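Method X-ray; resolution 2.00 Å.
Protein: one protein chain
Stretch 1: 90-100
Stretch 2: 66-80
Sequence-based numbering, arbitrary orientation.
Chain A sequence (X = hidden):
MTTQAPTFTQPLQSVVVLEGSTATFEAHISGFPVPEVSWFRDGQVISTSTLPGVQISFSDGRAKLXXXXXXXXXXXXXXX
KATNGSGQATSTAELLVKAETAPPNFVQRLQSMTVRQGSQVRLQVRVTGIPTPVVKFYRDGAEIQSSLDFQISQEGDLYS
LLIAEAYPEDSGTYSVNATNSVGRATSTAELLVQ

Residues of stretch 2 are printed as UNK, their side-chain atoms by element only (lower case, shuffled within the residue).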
ATOM      1  N   THR A  90      -6.099   3.715 -32.896  1.00 16.16           N
ATOM      2  CA  THR A  90      -6.241   3.193 -31.550  1.00 17.34           C
ATOM      3  C   THR A  90      -4.972   2.445 -31.183  1.00 15.92           C
ATOM      4  O   THR A  90      -4.343   1.835 -32.037  1.00 15.02           O
ATOM      5  CB  THR A  90      -7.431   2.228 -31.461  1.00 21.01           C
ATOM      6  OG1 THR A  90      -8.643   2.954 -31.682  1.00 25.24           O
ATOM      7  CG2 THR A  90      -7.489   1.560 -30.102  1.00 24.24           C
ATOM      8  N   SER A  91      -4.593   2.520 -29.914  1.00 16.22           N
ATOM      9  CA  SER A  91      -3.417   1.830 -29.402  1.00 15.51           C
ATOM     10  C   SER A  91      -3.876   1.210 -28.095  1.00 17.68           C
ATOM     11  O   SER A  91      -4.446   1.894 -27.261  1.00 17.66           O
ATOM     12  CB  SER A  91      -2.291   2.822 -29.140  1.00 16.67           C
ATOM     13  OG  SER A  91      -1.099   2.151 -28.762  1.00 20.98           O
ATOM     14  N   THR A  92      -3.648  -0.086 -27.919  1.00 19.70           N
ATOM     15  CA  THR A  92      -4.075  -0.768 -26.704  1.00 20.15           C
ATOM     16  C   THR A  92      -2.928  -1.512 -26.021  1.00 22.18           C
ATOM     17  O   THR A  92      -2.092  -2.135 -26.680  1.00 19.68           O
ATOM     18  CB  THR A  92      -5.220  -1.763 -27.017  1.00 22.85           C
ATOM     19  OG1 THR A  92      -6.384  -1.035 -27.438  1.00 25.33           O
ATOM     20  CG2 THR A  92      -5.577  -2.594 -25.793  1.00 23.06           C
ATOM     21  N   ALA A  93      -2.893  -1.426 -24.690  1.00 23.28           N
ATOM     22  CA  ALA A  93      -1.870  -2.090 -23.880  1.00 24.43           C
ATOM     23  C   ALA A  93      -2.530  -2.674 -22.642  1.00 25.10           C
ATOM     24  O   ALA A  93      -3.675  -2.361 -22.330  1.00 23.50           O
ATOM     25  CB  ALA A  93      -0.780  -1.099 -23.470  1.00 24.16           C
ATOM     26  N   GLU A  94      -1.803  -3.518 -21.925  1.00 27.98           N
ATOM     27  CA  GLU A  94      -2.362  -4.129 -20.733  1.00 31.28           C
ATOM     28  C   GLU A  94      -1.621  -3.709 -19.470  1.00 30.87           C
ATOM     29  O   GLU A  94      -0.398  -3.554 -19.471  1.00 29.65           O
ATOM     30  CB  GLU A  94      -2.325  -5.647 -20.870  1.00 35.11           C
ATOM     31  CG  GLU A  94      -3.029  -6.373 -19.751  1.00 43.64           C
ATOM     32  CD  GLU A  94      -2.585  -7.825 -19.629  1.00 49.64           C
ATOM     33  OE1 GLU A  94      -2.638  -8.553 -20.650  1.00 53.26           O
ATOM     34  OE2 GLU A  94      -2.182  -8.238 -18.511  1.00 51.75           O
ATOM     35  N   LEU A  95      -2.374  -3.502 -18.396  1.00 30.95           N
ATOM     36  CA  LEU A  95      -1.785  -3.127 -17.118  1.00 32.10           C
ATOM     37  C   LEU A  95      -1.881  -4.331 -16.174  1.00 33.39           C
ATOM     38  O   LEU A  95      -2.973  -4.821 -15.889  1.00 32.47           O
ATOM     39  CB  LEU A  95      -2.527  -1.932 -16.511  1.00 30.77           C
ATOM     40  CG  LEU A  95      -2.157  -1.574 -15.063  1.00 30.48           C
ATOM     41  CD1 LEU A  95      -0.689  -1.210 -14.979  1.00 30.05           C
ATOM     42  CD2 LEU A  95      -3.016  -0.420 -14.576  1.00 29.20           C
ATOM     43  N   LEU A  96      -0.732  -4.818 -15.717  1.00 35.32           N
ATOM     44  CA  LEU A  96      -0.688  -5.954 -14.803  1.00 36.87           C
ATOM     45  C   LEU A  96      -0.191  -5.472 -13.450  1.00 36.85           C
ATOM     46  O   LEU A  96       0.916  -4.948 -13.340  1.00 37.07           O
ATOM     47  CB  LEU A  96       0.248  -7.031 -15.346  1.00 38.88           C
ATOM     48  CG  LEU A  96       0.528  -8.194 -14.393  1.00 42.09           C
ATOM     49  CD1 LEU A  96      -0.791  -8.821 -13.953  1.00 42.26           C
ATOM     50  CD2 LEU A  96       1.430  -9.222 -15.079  1.00 42.17           C
ATOM     51  N   VAL A  97      -1.012  -5.640 -12.420  1.00 37.29           N
ATOM     52  CA  VAL A  97      -0.644  -5.189 -11.084  1.00 38.40           C
ATOM     53  C   VAL A  97      -0.108  -6.324 -10.214  1.00 40.11           C
ATOM     54  O   VAL A  97      -0.787  -7.328  -9.997  1.00 39.49           O
ATOM     55  CB  VAL A  97      -1.848  -4.534 -10.378  1.00 37.16           C
ATOM     56  CG1 VAL A  97      -1.437  -4.009  -9.013  1.00 36.10           C
ATOM     57  CG2 VAL A  97      -2.395  -3.414 -11.244  1.00 35.72           C
ATOM     58  N   LYS A  98       1.116  -6.149  -9.722  1.00 42.10           N
ATOM     59  CA  LYS A  98       1.771  -7.142  -8.873  1.00 42.35           C
ATOM     60  C   LYS A  98       1.469  -6.889  -7.397  1.00 40.85           C
ATOM     61  O   LYS A  98       1.656  -5.782  -6.896  1.00 39.93           O
ATOM     62  CB  LYS A  98       3.289  -7.115  -9.110  1.00 44.42           C
ATOM     63  CG  LYS A  98       4.091  -8.033  -8.194  1.00 47.47           C
ATOM     64  CD  LYS A  98       3.589  -9.474  -8.276  1.00 50.54           C
ATOM     65  CE  LYS A  98       4.134 -10.325  -7.132  1.00 51.18           C
ATOM     66  NZ  LYS A  98       3.474 -11.661  -7.062  1.00 51.51           N
ATOM     67  N   ALA A  99       0.993  -7.926  -6.711  1.00 40.11           N
ATOM     68  CA  ALA A  99       0.662  -7.834  -5.289  1.00 38.85           C
ATOM     69  C   ALA A  99       1.866  -7.377  -4.469  1.00 37.45           C
ATOM     70  O   ALA A  99       2.986  -7.856  -4.658  1.00 36.37           O
ATOM     71  CB  ALA A  99       0.169  -9.179  -4.780  1.00 39.09           C
ATOM     72  N   GLU A 100       1.621  -6.445  -3.559  1.00 36.73           N
ATOM     73  CA  GLU A 100       2.667  -5.899  -2.706  1.00 36.99           C
ATOM     74  C   GLU A 100       2.728  -6.622  -1.365  1.00 34.46           C
ATOM     75  O   GLU A 100       1.700  -7.002  -0.805  1.00 34.86           O
ATOM     76  CB  GLU A 100       2.407  -4.406  -2.479  1.00 39.37           C
ATOM     77  CG  GLU A 100       3.301  -3.747  -1.444  1.00 44.12           C
ATOM     78  CD  GLU A 100       2.833  -2.341  -1.083  1.00 47.31           C
ATOM     79  OE1 GLU A 100       1.612  -2.159  -0.848  1.00 48.54           O
ATOM     80  OE2 GLU A 100       3.684  -1.422  -1.024  1.00 48.47           O
ATOM     81  N   UNK A  66      -1.923   8.815 -15.893  1.00 31.57           N
ATOM     82  CA  UNK A  66      -1.224   8.387 -14.691  1.00 33.83           C
ATOM     83  C   UNK A  66      -2.157   8.042 -13.547  1.00 33.85           C
ATOM     84  O   UNK A  66      -3.077   8.795 -13.235  1.00 33.24           O
ATOM     85  o   UNK A  66       0.757   9.712 -15.186  1.00 37.24           O
ATOM     86  c   UNK A  66       0.418   9.046 -12.891  1.00 36.60           C
ATOM     87  c   UNK A  66      -0.251   9.477 -14.192  1.00 35.34           C
ATOM     88  N   UNK A  67      -1.920   6.887 -12.936  1.00 35.42           N
ATOM     89  CA  UNK A  67      -2.701   6.459 -11.786  1.00 37.36           C
ATOM     90  C   UNK A  67      -1.730   6.553 -10.614  1.00 39.53           C
ATOM     91  O   UNK A  67      -0.757   5.804 -10.556  1.00 39.36           O
ATOM     92  c   UNK A  67      -4.499   3.441 -13.448  1.00 34.56           C
ATOM     93  c   UNK A  67      -3.184   5.007 -11.922  1.00 36.46           C
ATOM     94  c   UNK A  67      -4.042   4.636 -10.720  1.00 35.40           C
ATOM     95  c   UNK A  67      -3.987   4.844 -13.213  1.00 34.96           C
ATOM     96  N   UNK A  68      -1.962   7.504  -9.687  1.00 41.90           N
ATOM     97  CA  UNK A  68      -1.111   7.712  -8.507  1.00 43.15           C
ATOM     98  C   UNK A  68      -0.852   6.429  -7.711  1.00 43.92           C
ATOM     99  O   UNK A  68       0.243   5.869  -7.764  1.00 44.75           O
ATOM    100  c   UNK A  68      -2.499   9.590  -8.799  1.00 42.74           C
ATOM    101  c   UNK A  68      -1.889   8.755  -7.714  1.00 43.53           C
ATOM    102  c   UNK A  68      -3.025   8.524  -9.741  1.00 42.93           C
ATOM    103  N   UNK A  69      -1.853   5.968  -6.970  1.00 44.51           N
ATOM    104  CA  UNK A  69      -1.712   4.741  -6.190  1.00 44.95           C
ATOM    105  C   UNK A  69      -2.477   3.643  -6.911  1.00 45.40           C
ATOM    106  O   UNK A  69      -3.704   3.579  -6.838  1.00 45.69           O
ATOM    107  c   UNK A  69      -2.272   4.938  -4.789  1.00 44.79           C
ATOM    108  N   UNK A  70      -1.755   2.779  -7.614  1.00 45.87           N
ATOM    109  CA  UNK A  70      -2.397   1.704  -8.358  1.00 47.17           C
ATOM    110  C   UNK A  70      -2.956   0.603  -7.471  1.00 47.06           C
ATOM    111  O   UNK A  70      -2.321   0.183  -6.507  1.00 47.59           O
ATOM    112  c   UNK A  70      -1.423   1.067  -9.353  1.00 47.97           C
ATOM    113  c   UNK A  70      -2.132  -0.010 -10.162  1.00 48.94           C
ATOM    114  c   UNK A  70      -0.871   2.131 -10.268  1.00 48.52           C
ATOM    115  N   UNK A  71      -4.150   0.137  -7.810  1.00 46.95           N
ATOM    116  CA  UNK A  71      -4.793  -0.929  -7.055  1.00 47.49           C
ATOM    117  C   UNK A  71      -4.966  -2.132  -7.979  1.00 47.82           C
ATOM    118  O   UNK A  71      -4.924  -1.986  -9.200  1.00 48.06           O
ATOM    119  c   UNK A  71      -6.023   0.787  -5.693  1.00 47.85           C
ATOM    120  o   UNK A  71      -7.037  -0.209  -7.637  1.00 49.37           O
ATOM    121  c   UNK A  71      -6.168  -0.479  -6.531  1.00 48.03           C
ATOM    122  N   UNK A  72      -5.149  -3.317  -7.403  1.00 47.67           N
ATOM    123  CA  UNK A  72      -5.319  -4.528  -8.202  1.00 47.09           C
ATOM    124  C   UNK A  72      -6.564  -4.448  -9.072  1.00 46.51           C
ATOM    125  O   UNK A  72      -6.681  -5.155 -10.073  1.00 46.42           O
ATOM    126  c   UNK A  72      -2.956  -8.010  -5.391  1.00 55.93           C
ATOM    127  c   UNK A  72      -4.286  -7.422  -5.823  1.00 53.83           C
ATOM    128  n   UNK A  72      -3.123  -9.079  -4.367  1.00 57.63           N
ATOM    129  c   UNK A  72      -4.085  -6.250  -6.770  1.00 51.50           C
ATOM    130  c   UNK A  72      -5.417  -5.754  -7.299  1.00 48.49           C
ATOM    131  N   UNK A  73      -7.491  -3.581  -8.685  1.00 45.10           N
ATOM    132  CA  UNK A  73      -8.737  -3.409  -9.419  1.00 43.64           C
ATOM    133  C   UNK A  73      -8.562  -2.548 -10.673  1.00 42.59           C
ATOM    134  O   UNK A  73      -9.516  -2.323 -11.413  1.00 42.85           O
ATOM    135  c   UNK A  73      -9.787  -2.791  -8.500  1.00 42.72           C
ATOM    136  N   UNK A  74      -7.341  -2.072 -10.907  1.00 41.34           N
ATOM    137  CA  UNK A  74      -7.046  -1.222 -12.061  1.00 39.34           C
ATOM    138  C   UNK A  74      -6.410  -1.953 -13.242  1.00 38.29           C
ATOM    139  O   UNK A  74      -6.398  -1.441 -14.357  1.00 38.38           O
ATOM    140  c   UNK A  74      -6.133  -0.067 -11.642  1.00 37.46           C
ATOM    141  c   UNK A  74      -6.841   0.950 -10.781  1.00 36.42           C
ATOM    142  n   UNK A  74      -8.166   0.940 -10.820  1.00 34.71           N
ATOM    143  o   UNK A  74      -6.205   1.744 -10.094  1.00 37.83           O
ATOM    144  N   UNK A  75      -5.877  -3.145 -13.011  1.00 37.55           N
ATOM    145  CA  UNK A  75      -5.256  -3.875 -14.103  1.00 36.99           C
ATOM    146  C   UNK A  75      -6.282  -4.124 -15.214  1.00 36.00           C
ATOM    147  O   UNK A  75      -7.474  -3.877 -15.040  1.00 34.23           O
ATOM    148  o   UNK A  75      -5.652  -6.005 -12.998  1.00 38.71           O
ATOM    149  c   UNK A  75      -4.663  -5.192 -13.591  1.00 36.81           C
ATOM    150  N   UNK A  76      -5.816  -4.599 -16.362  1.00 35.64           N
ATOM    151  CA  UNK A  76      -6.720  -4.855 -17.466  1.00 34.74           C
ATOM    152  C   UNK A  76      -6.230  -4.165 -18.716  1.00 35.04           C
ATOM    153  O   UNK A  76      -5.077  -3.727 -18.768  1.00 34.34           O
ATOM    154  N   UNK A  77      -7.097  -4.067 -19.723  1.00 34.80           N
ATOM    155  CA  UNK A  77      -6.733  -3.423 -20.977  1.00 34.01           C
ATOM    156  C   UNK A  77      -7.085  -1.955 -21.015  1.00 31.15           C
ATOM    157  O   UNK A  77      -8.219  -1.568 -20.748  1.00 31.73           O
ATOM    158  n   UNK A  77      -6.446  -8.841 -25.777  1.00 64.52           N
ATOM    159  c   UNK A  77      -6.872  -5.434 -22.508  1.00 45.83           C
ATOM    160  c   UNK A  77      -7.365  -5.840 -23.878  1.00 52.04           C
ATOM    161  n   UNK A  77      -6.840  -7.140 -24.275  1.00 58.55           N
ATOM    162  c   UNK A  77      -6.947  -7.640 -25.502  1.00 62.46           C
ATOM    163  n   UNK A  77      -7.561  -6.941 -26.455  1.00 64.18           N
ATOM    164  c   UNK A  77      -7.420  -4.089 -22.156  1.00 37.48           C
ATOM    165  N   UNK A  78      -6.095  -1.143 -21.352  1.00 27.80           N
ATOM    166  CA  UNK A  78      -6.288   0.290 -21.477  1.00 25.43           C
ATOM    167  C   UNK A  78      -5.980   0.629 -22.924  1.00 23.67           C
ATOM    168  O   UNK A  78      -5.004   0.135 -23.486  1.00 22.79           O
ATOM    169  o   UNK A  78      -6.780   0.921 -15.111  1.00 32.15           O
ATOM    170  c   UNK A  78      -5.326   1.054 -20.576  1.00 26.00           C
ATOM    171  c   UNK A  78      -5.695   1.003 -19.119  1.00 28.45           C
ATOM    172  c   UNK A  78      -6.524   2.114 -17.135  1.00 29.94           C
ATOM    173  c   UNK A  78      -5.944  -0.232 -17.040  1.00 29.33           C
ATOM    174  c   UNK A  78      -6.167   2.145 -18.469  1.00 29.00           C
ATOM    175  c   UNK A  78      -5.587  -0.187 -18.385  1.00 28.82           C
ATOM    176  c   UNK A  78      -6.413   0.928 -16.427  1.00 29.87           C
ATOM    177  N   UNK A  79      -6.814   1.459 -23.533  1.00 20.08           N
ATOM    178  CA  UNK A  79      -6.583   1.842 -24.908  1.00 19.28           C
ATOM    179  C   UNK A  79      -6.747   3.331 -25.088  1.00 16.77           C
ATOM    180  O   UNK A  79      -7.433   3.994 -24.329  1.00 17.66           O
ATOM    181  o   UNK A  79      -8.867   1.427 -25.570  1.00 28.39           O
ATOM    182  c   UNK A  79      -7.525   1.090 -25.843  1.00 21.41           C
ATOM    183  N   UNK A  80      -6.097   3.844 -26.116  1.00 16.78           N
ATOM    184  CA  UNK A  80      -6.121   5.256 -26.446  1.00 15.51           C
ATOM    185  C   UNK A  80      -6.628   5.421 -27.880  1.00 15.43           C
ATOM    186  O   UNK A  80      -6.087   4.805 -28.793  1.00 17.62           O
ATOM    187  c   UNK A  80      -4.697   5.796 -26.322  1.00 14.74           C
ATOM    188  c   UNK A  80      -5.165   8.164 -25.763  1.00 15.75           C
ATOM    189  c   UNK A  80      -4.377   7.248 -26.664  1.00 15.68           C
ATOM    190  c   UNK A  80      -2.882   7.480 -26.476  1.00 15.30           C
TER

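Position 66 has two carbons and one oxygen, with both the oxygen and the end carbon on the first carbon. It lies out of reach of stretch 1. It is Thr 66. Position 67 has four carbons, forked at the first, with one arm two carbons long. The tip of that arm lies 4.3 Å from Leu 95 CD2. This is Ile 67, and the close atom is its CD1.

Position 68 has three carbons that close a ring onto the backbone N, so it is Pro 68. Position 69 has a single carbon and is Ala 69. Neither touches stretch 1.

Position 70 has three carbons, two carried on the first. One branch carbon packs 3.6 Å from Val 97 CG2. It is Val 70. Position 71 has one carbon carrying an oxygen and a carbon. Its CA-to-CB bond points away from stretch 1, but its backbone O sits 3.6 Å from Val 97 CG2. It is Thr 71.

Position 72 has four carbons in a row ending in nitrogen. The chain is extended beyond its first torsion, and the nitrogen reaches to 3.3 Å from Ala 99 CB. It is Lys 72; its CG is 4.1 Å from Val 97 CG1. Position 73 has one carbon and no contact: Ala 73.

Position 74 has two carbons, the second carrying one oxygen and one nitrogen. Its backbone O is 3.5 Å from Leu 95 CD2. It is Asn 74. A weak bond runs from Thr 71 N to Asn 74 OD1, 3.5 Å, within the turn.

Position 75 has one carbon, then one oxygen. Its CB lies 3.7 Å from Val 97 CG2. It is Ser 75, and its OG donates to Lys 72 O at 3.2 Å. Position 76 has no side-chain atoms. Its backbone O lies 2.7 Å from Leu 95 N. It is Gly 76. At its backbone angles, a CB would be jammed against the carbonyl O of Ser 75.

Position 77 has three carbons, a nitrogen, then a carbon carrying two more nitrogens. Its third carbon is 4.2 Å from Thr 92 CG2. It is Arg 77. Position 78 has one carbon and a six-carbon ring bearing an oxygen. A ring carbon lies 3.8 Å from Leu 95 CD2. It is Tyr 78, and its OH donates to Asn 74 O at 2.5 Å.

Position 79 has one carbon and one oxygen, and sits across from Thr 92. It is Ser 79. Position 80 has four carbons, forked at the second. Its backbone N lies 2.8 Å from Ser 91 O. It is Leu 80.

The contact is an antiparallel strand pairing. Three pairs exchange two backbone hydrogen bonds each: Ser 91 with Leu 80, Ala 93 with Tyr 78, and Leu 95 with Gly 76. Leu 95 N to Gly 76 O, at 2.7 Å, is the shortest. Thr 92 and Ser 79, like Glu 94 and Arg 77, face each other between these pairs, with side chains on the more open face. Leu 95, in the last pair, also packs its side chain on Ile 67 and Tyr 78. Past Gly 76 the pairing gives way to packing of Val 97 on the turn, against Val 70, Lys 72 and Ser 75.

Stretch 2 (66-80) TIPAVTKANSGRYSL
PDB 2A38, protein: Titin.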